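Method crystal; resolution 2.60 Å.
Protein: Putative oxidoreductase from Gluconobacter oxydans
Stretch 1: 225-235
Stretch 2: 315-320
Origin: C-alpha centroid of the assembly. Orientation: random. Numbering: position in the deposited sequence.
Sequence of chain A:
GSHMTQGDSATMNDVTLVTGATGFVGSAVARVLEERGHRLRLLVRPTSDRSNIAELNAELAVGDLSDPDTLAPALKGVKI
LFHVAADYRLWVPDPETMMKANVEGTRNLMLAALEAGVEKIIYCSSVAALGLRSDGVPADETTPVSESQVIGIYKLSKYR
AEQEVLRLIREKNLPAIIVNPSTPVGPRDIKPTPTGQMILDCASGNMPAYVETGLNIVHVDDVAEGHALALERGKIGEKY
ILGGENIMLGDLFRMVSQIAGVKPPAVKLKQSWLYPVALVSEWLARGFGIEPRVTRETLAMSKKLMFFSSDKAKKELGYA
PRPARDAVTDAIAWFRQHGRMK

Stretch 1 (225-235) EGHALALERGK
Stretch 2, residues 315-320: KELGYA

Leu317 is the centre of this contact, giving up 113 Å² to the other stretch out of 374 Å² buried on both sides together. Its CA-to-CB bond points sideways, but chi1 of -56° (m) and chi2 of -167° (t) bring the end of the side chain nearer to the helix of stretch 1. There it sits as a knob in a hole formed by Gly226, Leu229, Ala230 and Arg233, residues spaced 3, 1 and 3 apart, so that the hole spans about two turns of one helix face. The distances define the fit: Leu317 CD1 lies 4.2 Å from Leu229 CB, 4.3 Å from Ala230 CB and 4.4 Å from Gly226 O, while Leu317 CD2 lies 3.8 Å from Gly234 CA and 4.4 Å from Arg233 CB.

The hole is built on regular helix. Residues 225-233 continue a helix that begins earlier in the chain, and phi/psi stays near -65/-38 until Arg233, at -124/6. Backbone bonds hold the turns: Leu229 N to Glu225 O and Ala230 N to Gly226 O at 3.0 Å each, and Arg233 N to Leu229 O at 2.9 Å. Gly234 then leaves helical geometry at -88/157, although its N still makes a weak bond of 3.0 Å to Ala230 O. An ideal CB on Gly234 would lie 2.6 Å from that same Ala230 O, a clash within its own stretch.

Leu229 points toward stretch 2 with chi1 -61° (m) and chi2 171° (t). Both methyls lie near Leu317 O, Leu229 CD2 at 4.0 Å and Leu229 CD1 at 4.1 Å; Leu229 CD1 is also 3.9 Å from Gly318 O, 3.8 Å from Tyr319 CA and 4.4 Å from Tyr319 CB. Three successive residues are thus covered by one leucine.

The register is set by two CA pairs, Gly226 CA to Tyr319 CA at 6.0 Å and Arg233 CA to Leu317 CA at 5.8 Å, so numbering rises in one stretch as it falls in the other. Stretch 2 enters in helix at Lys315 and Glu316. Leu317 has phi/psi of -135/-14; Gly318 turns to 64/39, a positive phi that favours glycine, and Tyr319 becomes extended at -73/131. Tyr319, with chi1 174° (t) and chi2 59°, brings CD1 to 4.1 Å from Gly226 CA. The absence of a side chain matters here: an ideal CB on Gly226 would fall a tight 3.4 Å from Tyr319 CE1.

At the polar edge, Arg233 points toward stretch 2 with chi1 -38° (m), chi2 178° (t), chi3 92° and chi4 -126°. Its aliphatic part makes the closer approach, Arg233 CD to Leu317 O at 3.8 Å; Arg233 NH1 stays 4.5 Å from Gly318 N, and Leu317 C lies at the edge of the guanidinium, near its plane. Arg233 O and Glu316 O are 4.0 Å apart; both are acceptors, so they cannot bond to each other. No hydrogen bond crosses between the stretches, so the direct contact rests on packing.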

# COMPACT_ATOMS: atom_id res chain seq x y z
N GLU A 225 8.07 25.56 22.74
CA GLU A 225 9.12 26.31 23.37
C GLU A 225 10.42 25.57 23.08
O GLU A 225 11.45 26.19 22.70
CB GLU A 225 8.82 26.43 24.88
CG GLU A 225 9.99 26.85 25.79
CD GLU A 225 10.52 28.30 25.60
OE1 GLU A 225 9.88 29.15 24.92
OE2 GLU A 225 11.61 28.57 26.17
N GLY A 226 10.39 24.25 23.23
CA GLY A 226 11.57 23.43 22.99
C GLY A 226 12.16 23.61 21.59
O GLY A 226 13.37 23.51 21.42
N HIS A 227 11.32 23.90 20.59
CA HIS A 227 11.84 24.22 19.27
C HIS A 227 12.66 25.51 19.32
O HIS A 227 13.70 25.62 18.68
CB HIS A 227 10.72 24.41 18.25
CG HIS A 227 10.06 23.15 17.79
ND1 HIS A 227 10.14 22.70 16.49
CD2 HIS A 227 9.25 22.28 18.44
CE1 HIS A 227 9.44 21.59 16.37
NE2 HIS A 227 8.90 21.31 17.54
N ALA A 228 12.19 26.50 20.08
CA ALA A 228 12.89 27.78 20.12
C ALA A 228 14.25 27.59 20.77
O ALA A 228 15.27 28.11 20.28
CB ALA A 228 12.06 28.84 20.83
N LEU A 229 14.25 26.79 21.84
CA LEU A 229 15.49 26.45 22.59
C LEU A 229 16.47 25.70 21.75
O LEU A 229 17.67 25.84 21.96
CB LEU A 229 15.16 25.61 23.83
CG LEU A 229 14.24 26.34 24.80
CD1 LEU A 229 13.73 25.44 25.93
CD2 LEU A 229 14.97 27.59 25.30
N ALA A 230 15.98 24.88 20.81
CA ALA A 230 16.91 24.15 19.93
C ALA A 230 17.56 25.09 18.93
O ALA A 230 18.73 24.91 18.61
CB ALA A 230 16.25 23.01 19.22
N LEU A 231 16.80 26.09 18.45
CA LEU A 231 17.35 27.15 17.64
C LEU A 231 18.39 27.97 18.42
O LEU A 231 19.42 28.34 17.84
CB LEU A 231 16.25 28.11 17.15
CG LEU A 231 16.80 29.43 16.59
CD1 LEU A 231 17.41 29.26 15.23
CD2 LEU A 231 15.72 30.46 16.45
N GLU A 232 18.13 28.26 19.70
CA GLU A 232 19.07 29.10 20.48
C GLU A 232 20.31 28.37 20.96
O GLU A 232 21.40 28.87 20.75
CB GLU A 232 18.37 29.83 21.61
CG GLU A 232 17.54 31.00 21.10
CD GLU A 232 16.20 31.15 21.82
OE1 GLU A 232 16.05 30.57 22.92
OE2 GLU A 232 15.29 31.84 21.28
N ARG A 233 20.17 27.16 21.53
CA ARG A 233 21.29 26.49 22.22
C ARG A 233 21.63 25.09 21.70
O ARG A 233 22.46 24.40 22.29
CB ARG A 233 21.07 26.45 23.76
CG ARG A 233 20.43 27.72 24.36
CD ARG A 233 20.17 27.67 25.87
NE ARG A 233 21.29 28.21 26.67
CZ ARG A 233 21.91 27.57 27.67
NH1 ARG A 233 21.56 26.33 28.05
NH2 ARG A 233 22.91 28.18 28.31
N GLY A 234 20.99 24.65 20.62
CA GLY A 234 21.18 23.27 20.13
C GLY A 234 22.36 23.19 19.20
O GLY A 234 22.72 24.21 18.63
N LYS A 235 22.96 22.01 19.04
CA LYS A 235 24.10 21.82 18.14
C LYS A 235 23.69 21.11 16.85
O LYS A 235 23.01 20.08 16.86
CB LYS A 235 25.22 21.00 18.81
CG LYS A 235 26.05 21.82 19.79
CD LYS A 235 26.81 20.94 20.78
CE LYS A 235 27.49 21.81 21.85
NZ LYS A 235 27.91 21.13 23.11
N LYS A 315 19.39 19.19 30.21
CA LYS A 315 20.73 19.65 30.53
C LYS A 315 21.20 20.58 29.46
O LYS A 315 21.67 21.67 29.75
CB LYS A 315 21.70 18.47 30.61
CG LYS A 315 21.22 17.37 31.54
CD LYS A 315 22.24 16.24 31.66
CE LYS A 315 21.61 15.05 32.38
NZ LYS A 315 22.44 13.83 32.18
N GLU A 316 21.06 20.16 28.21
CA GLU A 316 21.73 20.85 27.12
C GLU A 316 20.97 22.06 26.62
O GLU A 316 21.51 22.86 25.86
CB GLU A 316 22.03 19.89 25.97
CG GLU A 316 22.73 18.61 26.41
CD GLU A 316 24.21 18.59 26.09
OE1 GLU A 316 24.96 19.47 26.59
OE2 GLU A 316 24.61 17.68 25.34
N LEU A 317 19.72 22.22 27.05
CA LEU A 317 18.93 23.30 26.44
C LEU A 317 18.17 24.11 27.43
O LEU A 317 17.64 25.16 27.08
CB LEU A 317 17.91 22.76 25.39
CG LEU A 317 18.24 21.90 24.17
CD1 LEU A 317 17.00 21.91 23.29
CD2 LEU A 317 19.44 22.35 23.34
N GLY A 318 18.08 23.60 28.66
CA GLY A 318 17.18 24.17 29.68
C GLY A 318 15.70 24.09 29.33
O GLY A 318 14.93 25.03 29.58
N TYR A 319 15.30 22.97 28.73
CA TYR A 319 13.91 22.60 28.45
C TYR A 319 13.18 22.22 29.73
O TYR A 319 13.69 21.41 30.49
CB TYR A 319 13.96 21.37 27.54
CG TYR A 319 12.65 20.70 27.22
CD1 TYR A 319 11.60 21.41 26.60
CD2 TYR A 319 12.47 19.36 27.50
CE1 TYR A 319 10.40 20.79 26.29
CE2 TYR A 319 11.29 18.72 27.19
CZ TYR A 319 10.27 19.43 26.57
OH TYR A 319 9.12 18.80 26.32
N ALA A 320 12.00 22.77 29.98
CA ALA A 320 11.34 22.53 31.29
C ALA A 320 9.88 22.18 31.10
O ALA A 320 9.01 23.03 31.27
CB ALA A 320 11.48 23.76 32.22